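Local coordinates for protein superoxide dismutase (Acidilobus saccharovorans, PDB 4FFK) that probably catalyses the dismutation of superoxide to oxygen and hydrogen peroxide at an iron(III) centre, at residues Arg41-Lys46 with Ile90-Tyr95; Lys119-Phe124 with Leu155-Val160. All coordinates share one frame; numbering follows the deposited sequence.

Contact 1 (Arg41-Lys46 with Ile90-Tyr95). With FE (Fe (III) ion), chain B.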
ATOM      1  N   ARG A  41     -12.788  24.148  -9.838  1.00 25.49           N
ATOM      2  CA  ARG A  41     -14.033  24.050  -9.031  1.00 25.72           C
ATOM      3  C   ARG A  41     -14.182  22.624  -8.469  1.00 26.13           C
ATOM      4  O   ARG A  41     -14.348  22.428  -7.257  1.00 27.95           O
ATOM      5  CB  ARG A  41     -15.229  24.386  -9.869  1.00 26.49           C
ATOM      6  CG  ARG A  41     -15.348  25.918 -10.044  1.00 29.80           C
ATOM      7  CD  ARG A  41     -16.722  26.313 -10.635  1.00 31.78           C
ATOM      8  NE  ARG A  41     -17.082  25.577 -11.842  1.00 35.20           N
ATOM      9  CZ  ARG A  41     -16.699  25.913 -13.086  1.00 33.93           C
ATOM     10  NH1 ARG A  41     -17.081  25.186 -14.115  1.00 36.36           N
ATOM     11  NH2 ARG A  41     -15.913  26.940 -13.290  1.00 38.36           N
ATOM     12  N   TYR A  42     -14.071  21.634  -9.341  1.00 25.25           N
ATOM     13  CA  TYR A  42     -14.198  20.250  -8.845  1.00 24.60           C
ATOM     14  C   TYR A  42     -13.066  19.936  -7.892  1.00 24.89           C
ATOM     15  O   TYR A  42     -13.284  19.413  -6.827  1.00 23.40           O
ATOM     16  CB  TYR A  42     -14.247  19.203  -9.957  1.00 23.41           C
ATOM     17  CG  TYR A  42     -15.583  19.185 -10.602  1.00 25.79           C
ATOM     18  CD1 TYR A  42     -16.612  18.439 -10.075  1.00 25.38           C
ATOM     19  CD2 TYR A  42     -15.850  20.035 -11.710  1.00 28.28           C
ATOM     20  CE1 TYR A  42     -17.840  18.449 -10.629  1.00 27.36           C
ATOM     21  CE2 TYR A  42     -17.136  20.083 -12.264  1.00 29.93           C
ATOM     22  CZ  TYR A  42     -18.107  19.263 -11.726  1.00 29.98           C
ATOM     23  OH  TYR A  42     -19.376  19.222 -12.257  1.00 31.88           O
ATOM     24  N   HIS A  43     -11.851  20.256  -8.322  1.00 24.28           N
ATOM     25  CA  HIS A  43     -10.675  19.825  -7.632  1.00 24.53           C
ATOM     26  C   HIS A  43     -10.562  20.491  -6.283  1.00 25.69           C
ATOM     27  O   HIS A  43     -10.349  19.821  -5.274  1.00 22.91           O
ATOM     28  CB  HIS A  43      -9.456  20.116  -8.475  1.00 24.74           C
ATOM     29  CG  HIS A  43      -8.268  19.309  -8.062  1.00 22.39           C
ATOM     30  ND1 HIS A  43      -7.088  19.305  -8.781  1.00 19.68           N
ATOM     31  CD2 HIS A  43      -8.067  18.504  -6.988  1.00 21.53           C
ATOM     32  CE1 HIS A  43      -6.213  18.502  -8.182  1.00 20.91           C
ATOM     33  NE2 HIS A  43      -6.797  17.983  -7.112  1.00 19.84           N
ATOM     34  N   HIS A  44     -10.817  21.813  -6.238  1.00 24.66           N
ATOM     35  CA  HIS A  44     -10.666  22.477  -5.010  1.00 25.59           C
ATOM     36  C   HIS A  44     -11.881  22.352  -4.125  1.00 25.78           C
ATOM     37  O   HIS A  44     -11.742  22.056  -2.953  1.00 25.49           O
ATOM     38  CB  HIS A  44     -10.297  23.968  -5.201  1.00 26.68           C
ATOM     39  CG  HIS A  44     -10.197  24.706  -3.914  1.00 26.79           C
ATOM     40  ND1 HIS A  44     -11.310  25.108  -3.203  1.00 30.89           N
ATOM     41  CD2 HIS A  44      -9.124  25.099  -3.207  1.00 29.80           C
ATOM     42  CE1 HIS A  44     -10.913  25.710  -2.103  1.00 29.64           C
ATOM     43  NE2 HIS A  44      -9.593  25.705  -2.074  1.00 30.77           N
ATOM     44  N   ASP A  45     -13.060  22.576  -4.680  1.00 26.73           N
ATOM     45  CA  ASP A  45     -14.227  22.800  -3.856  1.00 27.31           C
ATOM     46  C   ASP A  45     -14.892  21.485  -3.597  1.00 27.07           C
ATOM     47  O   ASP A  45     -15.769  21.407  -2.742  1.00 27.89           O
ATOM     48  CB  ASP A  45     -15.309  23.628  -4.587  1.00 29.28           C
ATOM     49  CG  ASP A  45     -14.885  25.014  -4.937  1.00 32.68           C
ATOM     50  OD1 ASP A  45     -15.557  25.629  -5.852  1.00 41.24           O
ATOM     51  OD2 ASP A  45     -13.952  25.511  -4.329  1.00 32.57           O
ATOM     52  N   LYS A  46     -14.511  20.437  -4.344  1.00 25.93           N
ATOM     53  CA  LYS A  46     -15.110  19.139  -4.074  1.00 23.48           C
ATOM     54  C   LYS A  46     -14.085  18.131  -3.594  1.00 24.51           C
ATOM     55  O   LYS A  46     -14.195  17.650  -2.482  1.00 23.30           O
ATOM     56  CB  LYS A  46     -15.872  18.624  -5.266  1.00 25.56           C
ATOM     57  CG  LYS A  46     -16.988  19.608  -5.630  1.00 24.23           C
ATOM     58  CD  LYS A  46     -17.788  18.986  -6.674  1.00 27.01           C
ATOM     59  CE  LYS A  46     -19.235  19.268  -6.355  1.00 35.17           C
ATOM     60  NZ  LYS A  46     -19.695  20.279  -7.287  1.00 35.70           N
ATOM     61  N   ILE A  90      -3.209  18.458   3.023  1.00 22.15           N
ATOM     62  CA  ILE A  90      -1.992  19.172   3.052  1.00 24.74           C
ATOM     63  C   ILE A  90      -1.370  19.213   1.683  1.00 24.71           C
ATOM     64  O   ILE A  90      -0.807  20.221   1.279  1.00 24.02           O
ATOM     65  CB  ILE A  90      -0.974  18.640   4.070  1.00 25.67           C
ATOM     66  CG1 ILE A  90      -0.491  17.226   3.660  1.00 27.42           C
ATOM     67  CG2 ILE A  90      -1.472  18.841   5.486  1.00 29.60           C
ATOM     68  CD1 ILE A  90       0.291  16.541   4.750  1.00 37.83           C
ATOM     69  N   LEU A  91      -1.492  18.123   0.942  1.00 21.51           N
ATOM     70  CA  LEU A  91      -0.891  18.093  -0.377  1.00 21.38           C
ATOM     71  C   LEU A  91      -1.663  18.970  -1.345  1.00 22.36           C
ATOM     72  O   LEU A  91      -1.059  19.602  -2.227  1.00 22.03           O
ATOM     73  CB  LEU A  91      -0.779  16.660  -0.898  1.00 20.80           C
ATOM     74  CG  LEU A  91       0.268  15.897  -0.083  1.00 20.57           C
ATOM     75  CD1 LEU A  91       0.176  14.427  -0.594  1.00 25.31           C
ATOM     76  CD2 LEU A  91       1.661  16.505  -0.321  1.00 19.92           C
ATOM     77  N   HIS A  92      -2.987  19.043  -1.205  1.00 21.35           N
ATOM     78  CA  HIS A  92      -3.730  19.939  -2.111  1.00 22.29           C
ATOM     79  C   HIS A  92      -3.401  21.347  -1.769  1.00 23.55           C
ATOM     80  O   HIS A  92      -3.212  22.169  -2.679  1.00 23.83           O
ATOM     81  CB  HIS A  92      -5.219  19.716  -2.060  1.00 21.64           C
ATOM     82  CG  HIS A  92      -5.616  18.523  -2.837  1.00 21.49           C
ATOM     83  ND1 HIS A  92      -5.563  17.248  -2.307  1.00 21.61           N
ATOM     84  CD2 HIS A  92      -6.000  18.391  -4.124  1.00 22.72           C
ATOM     85  CE1 HIS A  92      -5.896  16.382  -3.251  1.00 25.38           C
ATOM     86  NE2 HIS A  92      -6.181  17.050  -4.363  1.00 24.20           N
ATOM     87  N   THR A  93      -3.368  21.631  -0.477  1.00 22.69           N
ATOM     88  CA  THR A  93      -2.998  22.962  -0.034  1.00 25.59           C
ATOM     89  C   THR A  93      -1.672  23.430  -0.645  1.00 24.71           C
ATOM     90  O   THR A  93      -1.584  24.547  -1.155  1.00 26.37           O
ATOM     91  CB  THR A  93      -2.933  23.021   1.449  1.00 22.68           C
ATOM     92  OG1 THR A  93      -4.227  22.684   1.951  1.00 23.09           O
ATOM     93  CG2 THR A  93      -2.537  24.432   1.873  1.00 27.46           C
ATOM     94  N   LEU A  94      -0.666  22.569  -0.596  1.00 25.30           N
ATOM     95  CA  LEU A  94       0.626  22.809  -1.257  1.00 25.48           C
ATOM     96  C   LEU A  94       0.443  22.990  -2.742  1.00 25.56           C
ATOM     97  O   LEU A  94       0.907  23.997  -3.353  1.00 27.78           O
ATOM     98  CB  LEU A  94       1.554  21.624  -1.000  1.00 25.09           C
ATOM     99  CG  LEU A  94       2.957  21.695  -1.577  1.00 24.68           C
ATOM    100  CD1 LEU A  94       3.641  22.968  -1.080  1.00 24.24           C
ATOM    101  CD2 LEU A  94       3.734  20.457  -1.116  1.00 22.44           C
ATOM    102  N   TYR A  95      -0.204  22.020  -3.355  1.00 24.08           N
ATOM    103  CA  TYR A  95      -0.451  22.067  -4.781  1.00 24.53           C
ATOM    104  C   TYR A  95      -0.990  23.433  -5.250  1.00 25.80           C
ATOM    105  O   TYR A  95      -0.452  23.988  -6.189  1.00 25.92           O
ATOM    106  CB  TYR A  95      -1.469  21.012  -5.093  1.00 24.41           C
ATOM    107  CG  TYR A  95      -1.875  20.871  -6.512  1.00 23.66           C
ATOM    108  CD1 TYR A  95      -3.208  20.990  -6.867  1.00 23.71           C
ATOM    109  CD2 TYR A  95      -0.942  20.462  -7.490  1.00 22.11           C
ATOM    110  CE1 TYR A  95      -3.611  20.800  -8.136  1.00 24.10           C
ATOM    111  CE2 TYR A  95      -1.357  20.221  -8.766  1.00 22.42           C
ATOM    112  CZ  TYR A  95      -2.681  20.445  -9.087  1.00 21.40           C
ATOM    113  OH  TYR A  95      -3.099  20.229 -10.341  1.00 21.73           O
TER
HETATM  114 FE    FE B 301      -6.216  16.164  -6.217  1.00 22.90          FE
HETATM  115  O   HOH W   1      -5.930  20.280 -10.959  1.00 21.98           O
HETATM  116  O   HOH W   2      -5.454  14.414  -5.466  1.00 21.62           O
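The helical turns 41-46 and 90-95, from the two long helices of the alpha-hairpin domain, stand apart as backbones and meet through H43, H92 and Y95, with iron(III) bound between them. This is the hairpin's share of the iron superoxide dismutase metal site, two of its five ligands; D178 and H182 from the C-terminal domain and water 2 complete the set. H43 NE2 and H92 NE2 each bind iron at 2.1 Å. The nitrogens themselves are 3.0 Å apart, H43 NE2 to H92 NE2, close because both bind the same iron and not as a hydrogen bond; the rings meet rim to rim with planes at 83°. H43 reaches inward because its CG lies anti to the backbone N (chi1 -161°). One helical turn past H92, Y95 brings its ring obliquely to H43, CE1 to CE1 3.5 Å, and Y95 OH is hydrogen-bonded to Y195 OH. Replacing Y95 by an alanine would probably open a gap beside H43 and leave water 1 and Y195 without the phenol oxygen. Behind the ligands, H92 ND1 bonds G88 O, which holds the imidazole in its rotation. Water 1, in the plane of the H43 ring, accepts from H43 ND1 at 2.7 Å and is hydrogen-bonded to Y95 OH at 2.9 Å.

Contact 2 (Lys119-Phe124 with Leu155-Val160)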
ATOM      1  N   LYS A 119      22.297  22.165  -8.057  1.00 37.28           N
ATOM      2  CA  LYS A 119      23.232  21.380  -7.247  1.00 37.33           C
ATOM      3  C   LYS A 119      22.843  19.895  -7.181  1.00 35.57           C
ATOM      4  O   LYS A 119      23.676  19.012  -7.359  1.00 34.15           O
ATOM      5  CB  LYS A 119      23.399  21.998  -5.851  1.00 37.18           C
ATOM      6  CG  LYS A 119      24.303  21.195  -4.934  1.00 40.87           C
ATOM      7  CD  LYS A 119      24.495  21.935  -3.614  1.00 41.35           C
ATOM      8  CE  LYS A 119      25.549  21.206  -2.806  1.00 45.12           C
ATOM      9  NZ  LYS A 119      25.633  21.685  -1.403  1.00 45.86           N
ATOM     10  N   PHE A 120      21.550  19.632  -6.978  1.00 34.64           N
ATOM     11  CA  PHE A 120      21.149  18.252  -6.677  1.00 33.76           C
ATOM     12  C   PHE A 120      20.700  17.457  -7.911  1.00 34.63           C
ATOM     13  O   PHE A 120      20.722  16.228  -7.905  1.00 34.14           O
ATOM     14  CB  PHE A 120      20.149  18.240  -5.522  1.00 32.20           C
ATOM     15  CG  PHE A 120      20.681  18.884  -4.283  1.00 31.92           C
ATOM     16  CD1 PHE A 120      21.850  18.383  -3.670  1.00 35.17           C
ATOM     17  CD2 PHE A 120      20.055  19.988  -3.704  1.00 32.88           C
ATOM     18  CE1 PHE A 120      22.350  18.972  -2.512  1.00 31.47           C
ATOM     19  CE2 PHE A 120      20.587  20.611  -2.546  1.00 32.87           C
ATOM     20  CZ  PHE A 120      21.738  20.102  -1.964  1.00 32.77           C
ATOM     21  N   PHE A 121      20.370  18.147  -9.003  1.00 35.06           N
ATOM     22  CA  PHE A 121      19.979  17.439 -10.229  1.00 36.36           C
ATOM     23  C   PHE A 121      20.817  17.808 -11.454  1.00 38.18           C
ATOM     24  O   PHE A 121      20.616  17.263 -12.552  1.00 37.70           O
ATOM     25  CB  PHE A 121      18.497  17.663 -10.545  1.00 35.41           C
ATOM     26  CG  PHE A 121      17.609  17.413  -9.375  1.00 32.77           C
ATOM     27  CD1 PHE A 121      17.373  18.433  -8.468  1.00 32.64           C
ATOM     28  CD2 PHE A 121      17.077  16.133  -9.157  1.00 32.04           C
ATOM     29  CE1 PHE A 121      16.561  18.242  -7.346  1.00 32.31           C
ATOM     30  CE2 PHE A 121      16.282  15.904  -8.005  1.00 31.72           C
ATOM     31  CZ  PHE A 121      16.012  16.968  -7.134  1.00 31.48           C
ATOM     32  N   GLY A 122      21.740  18.740 -11.256  1.00 39.66           N
ATOM     33  CA  GLY A 122      22.690  19.048 -12.326  1.00 41.14           C
ATOM     34  C   GLY A 122      22.273  20.291 -13.074  1.00 41.32           C
ATOM     35  O   GLY A 122      23.106  21.186 -13.325  1.00 41.64           O
ATOM     36  N   SER A 123      20.989  20.346 -13.444  1.00 40.32           N
ATOM     37  CA  SER A 123      20.413  21.469 -14.182  1.00 40.51           C
ATOM     38  C   SER A 123      18.937  21.462 -13.948  1.00 40.45           C
ATOM     39  O   SER A 123      18.390  20.417 -13.597  1.00 40.20           O
ATOM     40  CB  SER A 123      20.660  21.314 -15.687  1.00 39.59           C
ATOM     41  OG  SER A 123      20.111  20.107 -16.173  1.00 39.88           O
ATOM     42  N   PHE A 124      18.288  22.605 -14.185  1.00 40.26           N
ATOM     43  CA  PHE A 124      16.843  22.627 -14.190  1.00 40.16           C
ATOM     44  C   PHE A 124      16.220  21.625 -15.163  1.00 40.27           C
ATOM     45  O   PHE A 124      15.197  20.987 -14.843  1.00 39.04           O
ATOM     46  CB  PHE A 124      16.270  24.006 -14.426  1.00 40.57           C
ATOM     47  CG  PHE A 124      14.789  24.026 -14.285  1.00 40.85           C
ATOM     48  CD1 PHE A 124      14.209  23.864 -13.020  1.00 40.74           C
ATOM     49  CD2 PHE A 124      13.959  24.124 -15.399  1.00 41.68           C
ATOM     50  CE1 PHE A 124      12.814  23.858 -12.871  1.00 41.14           C
ATOM     51  CE2 PHE A 124      12.555  24.105 -15.240  1.00 43.59           C
ATOM     52  CZ  PHE A 124      11.997  23.981 -13.977  1.00 40.81           C
ATOM     53  N   LEU A 155      17.882  18.136  -1.825  1.00 29.25           N
ATOM     54  CA  LEU A 155      16.557  17.995  -2.406  1.00 28.04           C
ATOM     55  C   LEU A 155      16.379  16.566  -2.746  1.00 24.87           C
ATOM     56  O   LEU A 155      17.315  15.925  -3.121  1.00 26.09           O
ATOM     57  CB  LEU A 155      16.383  18.899  -3.642  1.00 26.55           C
ATOM     58  CG  LEU A 155      16.386  20.395  -3.300  1.00 26.84           C
ATOM     59  CD1 LEU A 155      16.299  21.176  -4.580  1.00 30.04           C
ATOM     60  CD2 LEU A 155      15.211  20.835  -2.414  1.00 27.86           C
ATOM     61  N   ARG A 156      15.144  16.054  -2.630  1.00 25.18           N
ATOM     62  CA  ARG A 156      14.848  14.687  -3.049  1.00 24.04           C
ATOM     63  C   ARG A 156      13.534  14.755  -3.798  1.00 22.57           C
ATOM     64  O   ARG A 156      12.661  15.525  -3.421  1.00 22.62           O
ATOM     65  CB  ARG A 156      14.605  13.742  -1.838  1.00 25.22           C
ATOM     66  CG  ARG A 156      15.797  13.521  -0.946  1.00 25.97           C
ATOM     67  CD  ARG A 156      16.891  12.676  -1.597  1.00 24.99           C
ATOM     68  NE  ARG A 156      17.964  12.482  -0.605  1.00 28.25           N
ATOM     69  CZ  ARG A 156      19.235  12.823  -0.772  1.00 28.36           C
ATOM     70  NH1 ARG A 156      19.688  13.282  -1.938  1.00 25.97           N
ATOM     71  NH2 ARG A 156      20.084  12.616   0.219  1.00 26.15           N
ATOM     72  N   ILE A 157      13.449  13.983  -4.851  1.00 22.20           N
ATOM     73  CA  ILE A 157      12.160  13.808  -5.536  1.00 22.20           C
ATOM     74  C   ILE A 157      11.453  12.619  -4.893  1.00 20.16           C
ATOM     75  O   ILE A 157      12.002  11.561  -4.739  1.00 21.82           O
ATOM     76  CB  ILE A 157      12.361  13.591  -6.999  1.00 22.76           C
ATOM     77  CG1 ILE A 157      12.892  14.902  -7.609  1.00 22.48           C
ATOM     78  CG2 ILE A 157      10.993  13.163  -7.695  1.00 21.28           C
ATOM     79  CD1 ILE A 157      13.172  14.778  -9.130  1.00 25.67           C
ATOM     80  N   LEU A 158      10.212  12.831  -4.512  1.00 20.93           N
ATOM     81  CA  LEU A 158       9.410  11.734  -3.974  1.00 20.06           C
ATOM     82  C   LEU A 158       8.252  11.415  -4.897  1.00 20.53           C
ATOM     83  O   LEU A 158       7.703  12.290  -5.550  1.00 22.16           O
ATOM     84  CB  LEU A 158       8.793  12.178  -2.656  1.00 19.59           C
ATOM     85  CG  LEU A 158       9.847  12.843  -1.741  1.00 19.94           C
ATOM     86  CD1 LEU A 158       9.088  13.208  -0.498  1.00 21.96           C
ATOM     87  CD2 LEU A 158      11.010  11.991  -1.465  1.00 19.62           C
ATOM     88  N   GLN A 159       7.797  10.160  -4.835  1.00 20.48           N
ATOM     89  CA  GLN A 159       6.427   9.927  -5.250  1.00 19.44           C
ATOM     90  C   GLN A 159       5.563   9.707  -4.057  1.00 19.48           C
ATOM     91  O   GLN A 159       6.011   9.220  -3.012  1.00 18.71           O
ATOM     92  CB  GLN A 159       6.338   8.663  -6.059  1.00 20.12           C
ATOM     93  CG  GLN A 159       7.030   8.790  -7.423  1.00 19.02           C
ATOM     94  CD  GLN A 159       6.772   7.576  -8.235  1.00 20.15           C
ATOM     95  OE1 GLN A 159       6.750   6.494  -7.719  1.00 20.91           O
ATOM     96  NE2 GLN A 159       6.572   7.745  -9.552  1.00 20.99           N
ATOM     97  N   VAL A 160       4.288   9.925  -4.270  1.00 17.62           N
ATOM     98  CA  VAL A 160       3.326   9.571  -3.254  1.00 18.13           C
ATOM     99  C   VAL A 160       2.269   8.793  -3.992  1.00 18.35           C
ATOM    100  O   VAL A 160       1.938   9.122  -5.126  1.00 20.04           O
ATOM    101  CB  VAL A 160       2.620  10.838  -2.656  1.00 17.15           C
ATOM    102  CG1 VAL A 160       1.695  10.328  -1.534  1.00 19.39           C
ATOM    103  CG2 VAL A 160       3.646  11.814  -2.113  1.00 20.36           C
TER
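F120 and F121 both turn CG anti to their own carbonyl carbon (chi1 -57° and -50°), and from the last turn of helix 111-121 their rings reach the start of strand 155-160. L155 has the same kind of first torsion, which sets its branch between the two rings. The F120 ring takes the backbone at one face: L155 N lies over it, offset toward the rim, 3.4 Å from CD2, while CG of K119 lies over the opposite face. The same CD2 of F120 touches L155 CG at 3.7 Å. F121 meets the strand obliquely with its outer carbons, CE1 at 3.8 Å from L155 CB and CE2 at 3.5 Å from I157 CD1, so that it bridges two alternate residues of the strand. The four touching residues are buried, and apart from L155 N the contacts are carbon to carbon. I113 and I117 pack on L155, and F127 of helix 124-136 on I157; L66 of the second subunit reaches F121. Past F121 the helix ends at G122, whose positive phi turns the chain, and S123 OG caps K126 N. This is helix-on-sheet packing of the C-terminal alpha/beta domain of iron/manganese superoxide dismutases, at an outermost strand of its three-stranded antiparallel sheet.

Overall arrangement
From the N terminus, the chain runs along helix 37-66 and returns on helix 75-97, and contact 1 closes this mostly helical hairpin loop at the metal. Helix 111-121 follows, then helix 124-136 and strand 142-148, before strand 155-161 comes back to the end of helix 111-121 and contact 2 closes the second loop. The two loops lie in series, neither enclosing nor crossing the other. The centres of contact 1 and contact 2 are about 24 Å apart, and the two do not touch. Contact 1 joins the two long helices, while contact 2 packs the end of helix 111-121 on the sheet of the C-terminal domain; strand 172-178 of that sheet ends on D178, a ligand of the same iron. Both contacts touch the second subunit.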